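Local structure of natterin-like protein (Lethenteron camtschaticum, 6IUL) at residues A28-L33 against F67-G72; W81-G86 against T107-K112. The protein probably acts as a pore-forming cytotoxin in lamprey immunity, joining a jacalin-like lectin domain to an aerolysin-family domain of the epsilon-toxin type. One frame throughout, in Å; residues are numbered along the deposited sequence.

Contact 1. Residues A28-L33 against F67-G72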
loop_
_atom_site.group_PDB
_atom_site.type_symbol
_atom_site.label_atom_id
_atom_site.label_comp_id
_atom_site.label_asym_id
_atom_site.label_seq_id
_atom_site.Cartn_x
_atom_site.Cartn_y
_atom_site.Cartn_z
ATOM N N ALA A 28 25.561 -0.197 1.373
ATOM C CA ALA A 28 25.417 -1.364 2.226
ATOM C C ALA A 28 25.756 -0.944 3.656
ATOM O O ALA A 28 26.665 -0.156 3.860
ATOM C CB ALA A 28 26.331 -2.489 1.769
ATOM N N THR A 29 25.021 -1.473 4.625
ATOM C CA THR A 29 25.120 -1.030 5.974
ATOM C C THR A 29 25.450 -2.167 6.944
ATOM O O THR A 29 25.443 -3.328 6.617
ATOM C CB THR A 29 23.798 -0.362 6.414
ATOM O OG1 THR A 29 22.708 -1.265 6.284
ATOM C CG2 THR A 29 23.516 0.869 5.572
ATOM N N LEU A 30 25.756 -1.798 8.168
ATOM C CA LEU A 30 26.158 -2.741 9.186
ATOM C C LEU A 30 25.001 -3.656 9.537
ATOM O O LEU A 30 23.959 -3.174 9.928
ATOM C CB LEU A 30 26.625 -1.987 10.439
ATOM C CG LEU A 30 26.996 -2.863 11.635
ATOM C CD1 LEU A 30 28.233 -3.710 11.316
ATOM C CD2 LEU A 30 27.215 -2.009 12.889
ATOM N N GLN A 31 25.214 -4.967 9.417
ATOM C CA GLN A 31 24.212 -5.962 9.751
ATOM C C GLN A 31 24.556 -6.702 11.035
ATOM O O GLN A 31 23.672 -6.987 11.857
ATOM C CB GLN A 31 24.029 -6.984 8.619
ATOM C CG GLN A 31 22.956 -7.999 8.994
ATOM C CD GLN A 31 22.372 -8.812 7.869
ATOM O OE1 GLN A 31 22.677 -8.620 6.688
ATOM N NE2 GLN A 31 21.572 -9.805 8.260
ATOM N N LYS A 32 25.837 -7.011 11.208
ATOM C CA LYS A 32 26.267 -7.804 12.308
ATOM C C LYS A 32 27.702 -7.456 12.726
ATOM O O LYS A 32 28.551 -7.196 11.899
ATOM C CB LYS A 32 26.183 -9.274 11.908
ATOM C CG LYS A 32 26.447 -10.294 13.013
ATOM C CD LYS A 32 26.316 -11.719 12.421
ATOM C CE LYS A 32 26.552 -12.789 13.448
ATOM N NZ LYS A 32 26.173 -14.137 12.898
ATOM N N LEU A 33 27.969 -7.537 14.027
ATOM C CA LEU A 33 29.282 -7.292 14.583
ATOM C C LEU A 33 29.617 -8.363 15.605
ATOM O O LEU A 33 28.763 -8.795 16.381
ATOM C CB LEU A 33 29.250 -5.975 15.310
ATOM C CG LEU A 33 30.451 -5.546 16.093
ATOM C CD1 LEU A 33 31.592 -5.361 15.129
ATOM C CD2 LEU A 33 30.247 -4.248 16.896
ATOM N N PHE A 67 26.398 -9.364 17.879
ATOM C CA PHE A 67 25.156 -8.662 17.864
ATOM C C PHE A 67 24.705 -8.541 16.420
ATOM O O PHE A 67 25.476 -8.062 15.554
ATOM C CB PHE A 67 25.313 -7.248 18.449
ATOM C CG PHE A 67 23.997 -6.497 18.571
ATOM C CD1 PHE A 67 23.491 -5.785 17.492
ATOM C CD2 PHE A 67 23.241 -6.565 19.747
ATOM C CE1 PHE A 67 22.280 -5.101 17.582
ATOM C CE2 PHE A 67 22.027 -5.893 19.850
ATOM C CZ PHE A 67 21.547 -5.150 18.774
ATOM N N GLU A 68 23.476 -8.947 16.153
ATOM C CA GLU A 68 22.896 -8.809 14.815
ATOM C C GLU A 68 21.713 -7.868 14.847
ATOM O O GLU A 68 20.821 -8.028 15.673
ATOM C CB GLU A 68 22.452 -10.161 14.275
ATOM C CG GLU A 68 21.993 -10.031 12.823
ATOM C CD GLU A 68 21.916 -11.356 12.074
ATOM O OE1 GLU A 68 21.922 -11.355 10.823
ATOM O OE2 GLU A 68 21.816 -12.384 12.741
ATOM N N PHE A 69 21.726 -6.889 13.950
ATOM C CA PHE A 69 20.675 -5.911 13.853
ATOM C C PHE A 69 19.442 -6.491 13.179
ATOM O O PHE A 69 19.565 -7.215 12.189
ATOM C CB PHE A 69 21.154 -4.679 13.051
ATOM C CG PHE A 69 22.071 -3.790 13.852
ATOM C CD1 PHE A 69 23.394 -4.079 13.977
ATOM C CD2 PHE A 69 21.583 -2.689 14.498
ATOM C CE1 PHE A 69 24.248 -3.270 14.742
ATOM C CE2 PHE A 69 22.419 -1.883 15.245
ATOM C CZ PHE A 69 23.763 -2.184 15.370
ATOM N N GLU A 70 18.278 -6.141 13.710
ATOM C CA GLU A 70 16.993 -6.439 13.053
ATOM C C GLU A 70 16.797 -5.425 11.907
ATOM O O GLU A 70 17.354 -4.302 11.926
ATOM C CB GLU A 70 15.835 -6.299 14.073
ATOM C CG GLU A 70 15.938 -7.224 15.306
ATOM C CD GLU A 70 14.985 -6.861 16.460
ATOM O OE1 GLU A 70 13.977 -6.164 16.234
ATOM O OE2 GLU A 70 15.219 -7.255 17.630
ATOM N N SER A 71 16.017 -5.812 10.911
ATOM C CA SER A 71 15.536 -4.899 9.879
ATOM C C SER A 71 14.915 -3.630 10.487
ATOM O O SER A 71 14.038 -3.687 11.376
ATOM C CB SER A 71 14.501 -5.600 8.992
ATOM O OG SER A 71 15.172 -6.598 8.232
ATOM N N GLY A 72 15.393 -2.477 10.035
ATOM C CA GLY A 72 14.867 -1.222 10.547
ATOM C C GLY A 72 15.449 -0.753 11.872
ATOM O O GLY A 72 15.122 0.327 12.342
#
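In Gln31 and Glu68 alike CG lies anti to the backbone N (chi1 -179° and -174°), beside the carbonyl carbon; beyond it both chains are extended, and they lie side by side, pointing the same way. Their ends meet where Gln31 NE2 donates to Glu68 OE1 at 3.0 Å, on the lone pair turned away from the other carboxylate oxygen. The bond is bent, 135° at the hydrogen, and the acceptor is tilted out of the amide plane. Beneath it the backbones pair antiparallel. Leu33 and Phe67 form the hydrogen-bonded pair, with Leu33 N to Phe67 O at 3.0 Å and Phe67 N to Leu33 O at 2.9 Å. Lys32 and Glu68 form the non-hydrogen-bonded pair, where Lys32 CA approaches Phe67 O at 3.4 Å. Strand 30-37 carries a classic beta bulge here, with Gln31 and Lys32 together opposite Trp48 of strand 42-49. Past the last bridge, Gln31 O still accepts from Phe69 N at 2.9 Å and lies at the edge of the Phe69 ring, near its plane. Leu30 sends CD2 to within 3.7 Å of Phe69 CE1, while Phe67 holds its own CE1 over the centre of one face of the same ring. Phe94 of strand 89-96 meets both phenylalanines, edge-to-face with Phe67, tying the end of edge strand 65-68 and the residue after it to the neighbouring sheet. Lys32 NZ stays 4.7 Å from Glu68 OE2 without contact; Lys32 makes a cation-pi contact with Trp48, and its NZ a long, weak ion pair with Glu66. The chemistry is thus divided: the nearby ammonium may steady the Glu68 carboxylate on the more exposed face, whereas leucine and phenylalanine side chains close the buried face by apolar contact.

Contact 2. Residues W81-G86 against T107-K112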
loop_
_atom_site.group_PDB
_atom_site.type_symbol
_atom_site.label_atom_id
_atom_site.label_comp_id
_atom_site.label_asym_id
_atom_site.label_seq_id
_atom_site.Cartn_x
_atom_site.Cartn_y
_atom_site.Cartn_z
ATOM N N TRP A 81 35.801 3.527 24.543
ATOM C CA TRP A 81 36.792 3.751 25.599
ATOM C C TRP A 81 38.158 3.285 25.130
ATOM O O TRP A 81 38.303 2.275 24.408
ATOM C CB TRP A 81 36.467 2.926 26.820
ATOM C CG TRP A 81 35.363 3.366 27.673
ATOM C CD1 TRP A 81 35.456 4.004 28.850
ATOM C CD2 TRP A 81 33.967 3.092 27.469
ATOM N NE1 TRP A 81 34.182 4.194 29.391
ATOM C CE2 TRP A 81 33.266 3.627 28.566
ATOM C CE3 TRP A 81 33.248 2.471 26.447
ATOM C CZ2 TRP A 81 31.901 3.577 28.675
ATOM C CZ3 TRP A 81 31.905 2.400 26.552
ATOM C CH2 TRP A 81 31.225 2.953 27.684
ATOM N N GLY A 82 39.172 4.035 25.566
ATOM C CA GLY A 82 40.562 3.611 25.504
ATOM C C GLY A 82 40.860 2.546 26.556
ATOM O O GLY A 82 40.047 2.306 27.460
ATOM N N ASN A 83 42.028 1.928 26.462
ATOM C CA ASN A 83 42.361 0.836 27.407
ATOM C C ASN A 83 42.978 1.307 28.710
ATOM O O ASN A 83 43.318 0.494 29.575
ATOM C CB ASN A 83 43.269 -0.218 26.770
ATOM C CG ASN A 83 44.641 0.299 26.477
ATOM O OD1 ASN A 83 44.844 1.509 26.463
ATOM N ND2 ASN A 83 45.604 -0.615 26.251
ATOM N N GLY A 84 43.144 2.605 28.885
ATOM C CA GLY A 84 43.725 3.027 30.178
ATOM C C GLY A 84 45.199 3.427 30.145
ATOM O O GLY A 84 45.565 4.405 30.755
ATOM N N ALA A 85 46.039 2.695 29.425
ATOM C CA ALA A 85 47.330 3.255 29.020
ATOM C C ALA A 85 47.146 4.222 27.856
ATOM O O ALA A 85 48.058 4.901 27.485
ATOM C CB ALA A 85 48.289 2.145 28.613
ATOM N N GLY A 86 45.975 4.222 27.235
ATOM C CA GLY A 86 45.736 4.993 26.018
ATOM C C GLY A 86 46.425 4.439 24.780
ATOM O O GLY A 86 46.677 5.187 23.848
ATOM N N THR A 107 38.747 -7.282 29.937
ATOM C CA THR A 107 38.367 -8.062 31.113
ATOM C C THR A 107 39.134 -7.663 32.365
ATOM O O THR A 107 38.619 -7.804 33.439
ATOM C CB THR A 107 38.630 -9.582 30.882
ATOM O OG1 THR A 107 40.019 -9.798 30.594
ATOM C CG2 THR A 107 37.747 -10.098 29.704
ATOM N N ASP A 108 40.356 -7.173 32.232
ATOM C CA ASP A 108 41.206 -6.891 33.413
ATOM C C ASP A 108 41.305 -5.394 33.775
ATOM O O ASP A 108 40.821 -4.986 34.794
ATOM C CB ASP A 108 42.601 -7.491 33.220
ATOM C CG ASP A 108 42.556 -9.006 32.968
ATOM O OD1 ASP A 108 41.531 -9.630 33.306
ATOM O OD2 ASP A 108 43.515 -9.558 32.380
ATOM N N TRP A 109 41.946 -4.571 32.951
ATOM C CA TRP A 109 42.035 -3.144 33.277
ATOM C C TRP A 109 40.596 -2.567 33.396
ATOM O O TRP A 109 39.602 -3.100 32.914
ATOM C CB TRP A 109 42.941 -2.406 32.286
ATOM C CG TRP A 109 44.389 -2.953 32.220
ATOM C CD1 TRP A 109 44.897 -3.992 32.935
ATOM C CD2 TRP A 109 45.479 -2.489 31.366
ATOM N NE1 TRP A 109 46.214 -4.214 32.596
ATOM C CE2 TRP A 109 46.608 -3.307 31.646
ATOM C CE3 TRP A 109 45.613 -1.461 30.406
ATOM C CZ2 TRP A 109 47.872 -3.140 30.990
ATOM C CZ3 TRP A 109 46.872 -1.284 29.754
ATOM C CH2 TRP A 109 47.979 -2.129 30.053
ATOM N N GLY A 110 40.443 -1.462 34.092
ATOM C CA GLY A 110 39.098 -0.901 34.348
ATOM C C GLY A 110 38.854 0.360 33.534
ATOM O O GLY A 110 39.770 1.117 33.189
ATOM N N LEU A 111 37.591 0.635 33.275
ATOM C CA LEU A 111 37.242 1.703 32.270
ATOM C C LEU A 111 37.298 3.105 32.846
ATOM O O LEU A 111 36.718 3.349 33.874
ATOM C CB LEU A 111 35.850 1.472 31.653
ATOM C CG LEU A 111 35.737 0.176 30.825
ATOM C CD1 LEU A 111 34.297 0.036 30.391
ATOM C CD2 LEU A 111 36.696 0.139 29.655
ATOM N N LYS A 112 37.953 4.030 32.163
ATOM C CA LYS A 112 38.041 5.403 32.659
ATOM C C LYS A 112 37.251 6.525 32.024
ATOM O O LYS A 112 36.196 6.900 32.502
ATOM C CB LYS A 112 39.509 5.842 32.718
ATOM C CG LYS A 112 40.216 5.235 33.935
ATOM C CD LYS A 112 41.493 5.960 34.355
ATOM C CE LYS A 112 41.832 5.593 35.794
ATOM N NZ LYS A 112 42.946 6.402 36.349
HETATM O O HOH W 1 39.271 3.580 29.687
#
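Leu111 lies against one face of the Trp81 indole, the two side chains crossing at about a right angle. Its CD1 stands 4.1 Å from the centroid of the five-membered ring and only 7° off the ring normal, a CH-pi contact. Leu111 CB reaches Trp81 CD1 at 3.8 Å, and Leu111 CD2 packs near Trp81 CB and CG. The second touching pair is polar against aromatic: Asn83 O comes to 3.1 Å from Trp109 CE3, at the ring edge and in its plane. Ala85 CB approaches Trp109 CZ3 at 3.9 Å, and Asn83 ND2 is 3.8 Å from the same CZ3, its amide plane inclined at 41° to the indole. Trp109 is poorly ordered and touches a crystal neighbour, so its exact pose carries less weight. No direct hydrogen bond joins the segments; one water spans them, donating to Gly82 O at 2.7 Å and accepting from Lys112 N at 2.8 Å. In the next shell, Asn83 has CG in the crowded position between the backbone N and the carbonyl carbon (chi1 68°). Its amide is held at both ends: OD1 accepts from Thr87 N, and ND2 donates to Trp40 O. Gly84 follows with a positive phi as the chain turns beyond the end of strand 75-82. Trp40 also meets the Trp109 ring, while Ala91, Phe103 and Met106 pack around Leu111. This contact therefore joins the end of strand 75-82 and its following turn to the loop between strands 101-105 and 114-117. Apolar contact carries it at the buried Trp81, and a water links the backbones of Gly82 and Lys112; the Asn83 carbonyl may be met by the weakly positive C-H rim of Trp109, though that ring is poorly ordered.

How the contacts relate
Both contacts lie in the jacalin-like lectin domain, in series along the chain: contact 1 closes before contact 2 opens. Contact 1 joins strand 30-37 to edge strand 65-68 of one four-stranded antiparallel sheet; contact 2 sits where strand 75-82 of a second such sheet meets the loop between strands 101-105 and 114-117. The two sheets share the 3-2-1-4 strand order, the Greek-key unit of a beta-prism, and strand 65-68 is followed directly by strand 75-82. The contact centres are about 27 Å apart, the nearest atoms about 12 Å. Contact 1 is centred about 16 Å from the chain's centre and contact 2 about 41 Å, on the same side.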